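Local coordinates for protein Apc35852 (Geobacillus stearothermophilus, PDB 1U9C) that is of unknown function but belongs to the DJ-1/PfpI family, whose members include chaperones and cysteine proteases, and carries an oxidised cysteine, consistent with a reactive thiol, at residues 5-9 with 220-224; 12-16 with 54-58; 82-87 with 109-114. All blocks are in the same frame, centred on the assembly; numbering follows the deposited sequence.

Contact 1. Residues 5-9 with 220-224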
loop_
_atom_site.group_PDB
_atom_site.type_symbol
_atom_site.label_atom_id
_atom_site.label_comp_id
_atom_site.label_asym_id
_atom_site.label_seq_id
_atom_site.Cartn_x
_atom_site.Cartn_y
_atom_site.Cartn_z
ATOM N N SER A 5 18.061 -6.994 12.507
ATOM C CA SER A 5 16.666 -7.082 12.170
ATOM C C SER A 5 16.331 -6.695 10.748
ATOM O O SER A 5 16.974 -5.874 10.151
ATOM C CB SER A 5 15.864 -6.154 13.062
ATOM O OG SER A 5 16.190 -4.812 12.781
ATOM N N LYS A 6 15.308 -7.330 10.244
ATOM C CA LYS A 6 14.739 -6.939 8.954
ATOM C C LYS A 6 14.209 -5.511 9.042
ATOM O O LYS A 6 13.789 -5.022 10.105
ATOM C CB LYS A 6 13.615 -7.913 8.632
ATOM C CG LYS A 6 14.040 -9.371 8.428
ATOM C CD LYS A 6 14.868 -9.543 7.159
ATOM C CE LYS A 6 15.301 -11.006 6.914
ATOM N NZ LYS A 6 16.280 -11.119 5.849
ATOM N N ARG A 7 14.189 -4.873 7.894
ATOM C CA ARG A 7 13.815 -3.474 7.752
ATOM C C ARG A 7 12.685 -3.377 6.760
ATOM O O ARG A 7 12.716 -3.929 5.669
ATOM C CB ARG A 7 14.973 -2.620 7.272
ATOM C CG ARG A 7 16.254 -2.611 8.127
ATOM C CD ARG A 7 17.277 -1.588 7.691
ATOM N NE ARG A 7 16.805 -0.205 7.864
ATOM C CZ ARG A 7 16.967 0.821 7.006
ATOM N NH1 ARG A 7 17.554 0.709 5.818
ATOM N NH2 ARG A 7 16.482 2.010 7.356
ATOM N N VAL A 8 11.659 -2.645 7.137
ATOM C CA VAL A 8 10.442 -2.446 6.339
ATOM C C VAL A 8 10.263 -0.959 6.054
ATOM O O VAL A 8 10.287 -0.141 6.965
ATOM C CB VAL A 8 9.168 -3.018 7.005
ATOM C CG1 VAL A 8 7.970 -2.808 6.160
ATOM C CG2 VAL A 8 9.352 -4.485 7.317
ATOM N N LEU A 9 10.050 -0.635 4.787
ATOM C CA LEU A 9 9.722 0.729 4.360
ATOM C C LEU A 9 8.206 0.811 4.176
ATOM O O LEU A 9 7.644 0.048 3.395
ATOM C CB LEU A 9 10.406 1.043 3.030
ATOM C CG LEU A 9 10.058 2.390 2.403
ATOM C CD1 LEU A 9 10.533 3.541 3.263
ATOM C CD2 LEU A 9 10.637 2.452 0.997
ATOM N N LEU A 220 9.425 -12.651 5.211
ATOM C CA LEU A 220 10.666 -12.221 5.837
ATOM C C LEU A 220 11.279 -13.315 6.713
ATOM O O LEU A 220 12.498 -13.514 6.744
ATOM C CB LEU A 220 10.389 -10.942 6.633
ATOM C CG LEU A 220 10.124 -9.712 5.792
ATOM C CD1 LEU A 220 9.682 -8.587 6.690
ATOM C CD2 LEU A 220 11.377 -9.303 5.061
ATOM N N GLU A 221 10.438 -14.077 7.397
ATOM C CA GLU A 221 10.907 -15.201 8.222
ATOM C C GLU A 221 11.681 -16.226 7.391
ATOM O O GLU A 221 12.625 -16.825 7.856
ATOM C CB GLU A 221 9.673 -15.858 8.903
ATOM C CG GLU A 221 9.143 -15.089 10.113
ATOM C CD GLU A 221 7.846 -15.653 10.678
ATOM O OE1 GLU A 221 7.172 -16.473 9.985
ATOM O OE2 GLU A 221 7.450 -15.217 11.790
ATOM N N GLU A 222 11.253 -16.448 6.139
ATOM C CA GLU A 222 11.911 -17.353 5.223
ATOM C C GLU A 222 13.332 -16.950 4.869
ATOM O O GLU A 222 14.116 -17.760 4.456
ATOM C CB GLU A 222 11.071 -17.457 3.956
ATOM C CG GLU A 222 9.751 -18.211 4.155
ATOM C CD GLU A 222 8.741 -17.959 3.044
ATOM O OE1 GLU A 222 9.102 -17.587 1.888
ATOM O OE2 GLU A 222 7.552 -18.110 3.302
ATOM N N ARG A 223 13.604 -15.654 5.007
ATOM C CA ARG A 223 14.858 -15.046 4.537
ATOM C C ARG A 223 15.765 -14.687 5.692
ATOM O O ARG A 223 16.676 -13.919 5.548
ATOM C CB ARG A 223 14.532 -13.759 3.794
ATOM C CG ARG A 223 13.609 -13.926 2.683
ATOM C CD ARG A 223 13.123 -12.655 2.072
ATOM N NE ARG A 223 12.152 -13.111 1.127
ATOM C CZ ARG A 223 11.942 -12.683 -0.046
ATOM N NH1 ARG A 223 12.468 -11.570 -0.470
ATOM N NH2 ARG A 223 11.124 -13.380 -0.822
ATOM N N GLU A 224 15.485 -15.221 6.862
ATOM C CA GLU A 224 16.442 -15.159 7.947
ATOM C C GLU A 224 17.624 -15.998 7.524
ATOM O O GLU A 224 17.501 -16.856 6.668
ATOM C CB GLU A 224 15.881 -15.768 9.221
ATOM C CG GLU A 224 14.665 -15.083 9.810
ATOM C CD GLU A 224 14.679 -13.584 9.687
ATOM O OE1 GLU A 224 13.648 -13.060 9.228
ATOM O OE2 GLU A 224 15.689 -12.935 10.073
ATOM O OXT GLU A 224 18.731 -15.826 8.022
#

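Contact 2. Residues 12-16 with 54-58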
loop_
_atom_site.group_PDB
_atom_site.type_symbol
_atom_site.label_atom_id
_atom_site.label_comp_id
_atom_site.label_asym_id
_atom_site.label_seq_id
_atom_site.Cartn_x
_atom_site.Cartn_y
_atom_site.Cartn_z
ATOM N N VAL A 12 2.986 6.038 2.565
ATOM C CA VAL A 12 1.601 6.459 2.562
ATOM C C VAL A 12 1.387 7.754 1.747
ATOM O O VAL A 12 2.278 8.529 1.457
ATOM C CB VAL A 12 1.060 6.636 4.007
ATOM C CG1 VAL A 12 1.193 5.338 4.757
ATOM C CG2 VAL A 12 1.781 7.788 4.751
ATOM N N THR A 13 0.102 7.941 1.398
ATOM C CA THR A 13 -0.371 9.129 0.649
ATOM C C THR A 13 -0.362 10.379 1.504
ATOM O O THR A 13 -0.382 10.348 2.736
ATOM C CB THR A 13 -1.797 8.830 0.141
ATOM O OG1 THR A 13 -2.260 9.883 -0.737
ATOM C CG2 THR A 13 -2.819 8.763 1.250
ATOM N N ASN A 14 -0.314 11.520 0.819
ATOM C CA ASN A 14 -0.564 12.811 1.404
ATOM C C ASN A 14 -1.730 13.543 0.713
ATOM O O ASN A 14 -1.937 14.723 0.991
ATOM C CB ASN A 14 0.646 13.736 1.334
ATOM C CG ASN A 14 1.880 13.129 1.935
ATOM O OD1 ASN A 14 2.564 12.385 1.274
ATOM N ND2 ASN A 14 2.181 13.444 3.218
ATOM N N HIS A 15 -2.497 12.842 -0.109
ATOM C CA HIS A 15 -3.496 13.487 -0.930
ATOM C C HIS A 15 -4.836 13.582 -0.287
ATOM O O HIS A 15 -5.348 12.571 0.213
ATOM C CB HIS A 15 -3.650 12.753 -2.245
ATOM C CG HIS A 15 -4.398 13.534 -3.254
ATOM N ND1 HIS A 15 -3.777 14.437 -4.071
ATOM C CD2 HIS A 15 -5.724 13.634 -3.505
ATOM C CE1 HIS A 15 -4.694 15.068 -4.800
ATOM N NE2 HIS A 15 -5.888 14.579 -4.494
ATOM N N THR A 16 -5.462 14.736 -0.358
ATOM C CA THR A 16 -6.794 14.861 0.200
ATOM C C THR A 16 -7.898 15.229 -0.797
ATOM O O THR A 16 -9.068 14.970 -0.555
ATOM C CB THR A 16 -6.536 16.023 1.180
ATOM O OG1 THR A 16 -5.857 15.552 2.361
ATOM C CG2 THR A 16 -7.774 16.817 1.530
ATOM N N GLU A 54 3.131 15.655 8.153
ATOM C CA GLU A 54 1.929 15.150 8.771
ATOM C C GLU A 54 0.932 14.602 7.762
ATOM O O GLU A 54 0.459 15.371 6.913
ATOM C CB GLU A 54 1.247 16.239 9.636
ATOM C CG GLU A 54 -0.038 15.834 10.320
ATOM C CD GLU A 54 -0.493 16.851 11.372
ATOM O OE1 GLU A 54 -0.055 18.030 11.355
ATOM O OE2 GLU A 54 -1.288 16.477 12.253
ATOM N N VAL A 55 0.626 13.322 7.798
ATOM C CA VAL A 55 -0.182 12.644 6.818
ATOM C C VAL A 55 -1.650 12.869 7.096
ATOM O O VAL A 55 -2.130 12.658 8.220
ATOM C CB VAL A 55 0.171 11.202 6.871
ATOM C CG1 VAL A 55 -0.804 10.355 6.128
ATOM C CG2 VAL A 55 1.570 10.997 6.325
ATOM N N PRO A 56 -2.447 13.247 6.114
ATOM C CA PRO A 56 -3.885 13.412 6.307
ATOM C C PRO A 56 -4.579 12.062 6.303
ATOM O O PRO A 56 -4.214 11.164 5.541
ATOM C CB PRO A 56 -4.310 14.209 5.056
ATOM C CG PRO A 56 -3.354 13.737 3.992
ATOM C CD PRO A 56 -2.018 13.519 4.725
ATOM N N LEU A 57 -5.587 11.915 7.150
ATOM C CA LEU A 57 -6.300 10.675 7.240
ATOM C C LEU A 57 -7.661 10.820 6.551
ATOM O O LEU A 57 -8.328 11.852 6.699
ATOM C CB LEU A 57 -6.510 10.316 8.725
ATOM C CG LEU A 57 -5.186 10.205 9.519
ATOM C CD1 LEU A 57 -5.428 9.850 11.028
ATOM C CD2 LEU A 57 -4.256 9.173 8.823
ATOM N N ASP A 58 -8.075 9.789 5.866
ATOM C CA ASP A 58 -9.421 9.757 5.278
ATOM C C ASP A 58 -10.377 9.896 6.430
ATOM O O ASP A 58 -10.297 9.123 7.394
ATOM C CB ASP A 58 -9.668 8.501 4.522
ATOM C CG ASP A 58 -10.967 8.518 3.753
ATOM O OD1 ASP A 58 -12.026 8.712 4.368
ATOM O OD2 ASP A 58 -10.973 8.450 2.476
HETATM O O HOH W 1 0.927 15.838 4.269
#

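Contact 3. Residues 82-87 with 109-114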
loop_
_atom_site.group_PDB
_atom_site.type_symbol
_atom_site.label_atom_id
_atom_site.label_comp_id
_atom_site.label_asym_id
_atom_site.label_seq_id
_atom_site.Cartn_x
_atom_site.Cartn_y
_atom_site.Cartn_z
ATOM N N LEU A 82 9.631 10.474 0.953
ATOM C CA LEU A 82 10.188 9.395 0.185
ATOM C C LEU A 82 11.275 9.928 -0.757
ATOM O O LEU A 82 11.074 10.889 -1.443
ATOM C CB LEU A 82 9.102 8.761 -0.664
ATOM C CG LEU A 82 9.483 7.514 -1.450
ATOM C CD1 LEU A 82 9.842 6.411 -0.531
ATOM C CD2 LEU A 82 8.400 7.196 -2.437
ATOM N N SER A 83 12.362 9.187 -0.836
ATOM C CA SER A 83 13.548 9.504 -1.696
ATOM C C SER A 83 13.898 8.291 -2.518
ATOM O O SER A 83 13.653 7.164 -2.147
ATOM C CB SER A 83 14.728 9.832 -0.777
ATOM O OG SER A 83 15.942 9.939 -1.444
ATOM N N LYS A 84 14.609 8.534 -3.634
ATOM C CA LYS A 84 15.228 7.413 -4.362
ATOM C C LYS A 84 16.246 6.641 -3.527
ATOM O O LYS A 84 16.428 5.449 -3.737
ATOM C CB LYS A 84 15.823 7.867 -5.674
ATOM C CG LYS A 84 14.786 8.341 -6.633
ATOM C CD LYS A 84 15.326 8.611 -8.047
ATOM C CE LYS A 84 14.169 9.064 -8.965
ATOM N NZ LYS A 84 14.654 9.714 -10.209
ATOM N N ASP A 85 16.799 7.273 -2.490
ATOM C CA ASP A 85 17.676 6.577 -1.534
ATOM C C ASP A 85 16.952 5.401 -0.834
ATOM O O ASP A 85 17.538 4.430 -0.405
ATOM C CB ASP A 85 18.227 7.559 -0.475
ATOM C CG ASP A 85 19.174 8.584 -1.035
ATOM O OD1 ASP A 85 19.691 8.363 -2.143
ATOM O OD2 ASP A 85 19.456 9.635 -0.418
ATOM N N ASP A 86 15.640 5.537 -0.673
ATOM C CA ASP A 86 14.811 4.462 -0.052
ATOM C C ASP A 86 14.620 3.239 -0.915
ATOM O O ASP A 86 14.003 2.256 -0.477
ATOM C CB ASP A 86 13.457 5.010 0.353
ATOM C CG ASP A 86 13.567 6.100 1.382
ATOM O OD1 ASP A 86 14.343 6.008 2.377
ATOM O OD2 ASP A 86 12.820 7.119 1.282
ATOM N N ALA A 87 15.207 3.266 -2.146
ATOM C CA ALA A 87 15.155 2.111 -3.025
ATOM C C ALA A 87 16.015 0.977 -2.547
ATOM O O ALA A 87 15.804 -0.149 -2.985
ATOM C CB ALA A 87 15.588 2.480 -4.421
ATOM N N GLU A 109 7.134 9.560 -9.824
ATOM C CA GLU A 109 8.340 8.945 -10.348
ATOM C C GLU A 109 9.263 8.353 -9.299
ATOM O O GLU A 109 9.944 7.366 -9.587
ATOM C CB GLU A 109 9.127 9.928 -11.216
ATOM C CG GLU A 109 9.675 11.153 -10.473
ATOM C CD GLU A 109 11.072 10.946 -9.902
ATOM O OE1 GLU A 109 11.824 10.099 -10.445
ATOM O OE2 GLU A 109 11.408 11.619 -8.893
ATOM N N THR A 110 9.324 8.964 -8.131
ATOM C CA THR A 110 10.136 8.427 -7.013
ATOM C C THR A 110 9.607 7.075 -6.599
ATOM O O THR A 110 10.359 6.105 -6.481
ATOM C CB THR A 110 10.131 9.365 -5.819
ATOM O OG1 THR A 110 10.534 10.713 -6.234
ATOM C CG2 THR A 110 11.082 8.910 -4.739
ATOM N N LEU A 111 8.317 6.951 -6.387
ATOM C CA LEU A 111 7.756 5.665 -5.980
ATOM C C LEU A 111 7.934 4.617 -7.083
ATOM O O LEU A 111 8.199 3.464 -6.782
ATOM C CB LEU A 111 6.278 5.838 -5.546
ATOM C CG LEU A 111 5.563 4.564 -5.098
ATOM C CD1 LEU A 111 6.215 3.990 -3.880
ATOM C CD2 LEU A 111 4.082 4.891 -4.795
ATOM N N GLN A 112 7.768 5.010 -8.349
ATOM C CA GLN A 112 7.976 4.054 -9.451
ATOM C C GLN A 112 9.404 3.533 -9.437
ATOM O O GLN A 112 9.639 2.344 -9.599
ATOM C CB GLN A 112 7.678 4.698 -10.794
ATOM C CG GLN A 112 6.187 4.918 -11.115
ATOM C CD GLN A 112 6.018 5.772 -12.347
ATOM O OE1 GLN A 112 6.976 6.020 -13.087
ATOM N NE2 GLN A 112 4.814 6.274 -12.526
ATOM N N TYR A 113 10.341 4.432 -9.215
ATOM C CA TYR A 113 11.742 4.059 -9.164
ATOM C C TYR A 113 12.052 3.127 -7.995
ATOM O O TYR A 113 12.708 2.116 -8.129
ATOM C CB TYR A 113 12.585 5.320 -9.028
ATOM C CG TYR A 113 14.046 4.986 -8.987
ATOM C CD1 TYR A 113 14.778 4.883 -10.161
ATOM C CD2 TYR A 113 14.699 4.800 -7.797
ATOM C CE1 TYR A 113 16.130 4.570 -10.132
ATOM C CE2 TYR A 113 16.039 4.457 -7.759
ATOM C CZ TYR A 113 16.749 4.364 -8.930
ATOM O OH TYR A 113 18.099 4.045 -8.876
ATOM N N VAL A 114 11.538 3.438 -6.811
ATOM C CA VAL A 114 11.656 2.583 -5.656
ATOM C C VAL A 114 11.054 1.223 -5.902
ATOM O O VAL A 114 11.745 0.216 -5.638
ATOM C CB VAL A 114 11.050 3.297 -4.425
ATOM C CG1 VAL A 114 10.998 2.346 -3.283
ATOM C CG2 VAL A 114 11.891 4.504 -4.040
#

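Contact 1. Residues 5-9 with 220-224
K6 does most of the work from the first segment. It stands just ahead of strand 7-12, and its CA-to-CB bond points toward the C-terminal tail. The aliphatic part of the side chain runs along L220, with K6 CD 4.1 Å from L220 CD2. The ammonium group then reaches the turn beyond, where K6 NZ donates a hydrogen bond of 2.8 Å to R223 O. K6 CE also lies 3.5 Å from E224 OE1. R223 O lies in the type I turn from E221 to E224, closed by a weak bond from E224 N to E221 O at 3.4 Å. R7 points away and pairs with D44. V8 adds a small apolar touch, V8 CG2 to L220 CD1 at 4.2 Å. The guanidinium of R223 leads away, to N199 and G122. The end of helix 209-221 thus packs beside the start of strand 7-12. This strand runs between strands 44-49 and 92-95, and L220 also touches I124 of strand 124-127.

Contact 2. Residues 12-16 with 54-58
Two loops at the C-terminal ends of parallel strands 7-12 and 44-49 of the central mixed sheet meet here. Residues 12-16 lead out of strand 7-12, and residues 54-58 belong to the long connection after the neighbouring strand 44-49. The contact is mostly van der Waals packing, with no direct hydrogen bond between the segments. At its inner end V12 meets V55, with V12 CG2 3.6 Å from V55 CG2. V55 also lies against the backbone of the first loop: V55 CG1 is 3.4 Å from T13 O. This carbonyl is buried and has no polar partner in the model. P56 carries the packing outward. Its CA-to-CB bond points toward the first loop, and P56 CG lies 3.5 Å from N14 O. Further out, P56 CB is 3.4 Å from T16 OG1.

N14 lies closest to V55 along the backbones, with 5.4 Å between N14 CA and V55 CA. One water bridges the two loops. It accepts from N14 ND2 at 2.9 Å and donates to E54 O at 2.7 Å. The side-chain amide of N14 also bonds Q51 N and S49 OG, so it ties the first loop to the end of strand 44-49. On the first loop, H15 N donates to T13 OG1 at 3.0 Å, which makes an ST turn. D104 of helix 101-104 bonds T13 OG1 and N14 N as well. Loops packed together beyond the C-terminal ends of adjacent parallel strands are typical of an alpha/beta sandwich such as the DJ-1/PfpI fold.

Contact 3. Residues 82-87 with 109-114
L82, A87 and V114 form the apolar centre with L111. L82 CD2 is 4.0 Å from L111 CB, and A87 CB is 4.2 Å from V114 CG2. The backbones come closest at this end, with A87 CA 4.4 Å from V114 CA. The methyl of T110 fills the next gap, with T110 CG2 3.6 Å from S83 C. Y113 lies further out. K84 CD sits over its ring face, 4.0 Å from the centroid, in a CH-pi contact, while Y113 CE2 is 3.9 Å from A87 CB. At the polar edge K84 NZ forms a salt bridge to E109 OE1 at 2.9 Å; its hydrogen bond is weak. E109 OE2 accepts from T110 OG1 at 2.9 Å. S83 holds the short 3-10 segment: D85 N bonds S83 OG at 3.0 Å, an ST turn, and S83 N bonds D86 OD2 at 3.0 Å. D86 OD1 forms a salt bridge with K46 of strand 44-49. Helix 109-120 is the helix of the beta-alpha-beta crossover from strand 92-95 to adjacent parallel strand 124-127.

All three contacts border the central sheet. Contacts 1 and 2 share strand 7-12: contact 1 lies at its start and contact 2 at its end, with centres about 27 Å apart. Contact 3 packs on that strand, through L82 on V11 and D86 on L9. Its centre lies about 20 Å from that of contact 1 and about 18 Å from that of contact 2. L9 CD2 of contact 1 is 3.7 Å from D86 O and 4.3 Å from V114 CG1. Contacts 2 and 3 do not touch; their nearest atoms are about 7 Å apart. Contact 1 joins the chain ends and encloses the other two, which follow in series and join loops and a crossover helix within the same alpha/beta domain.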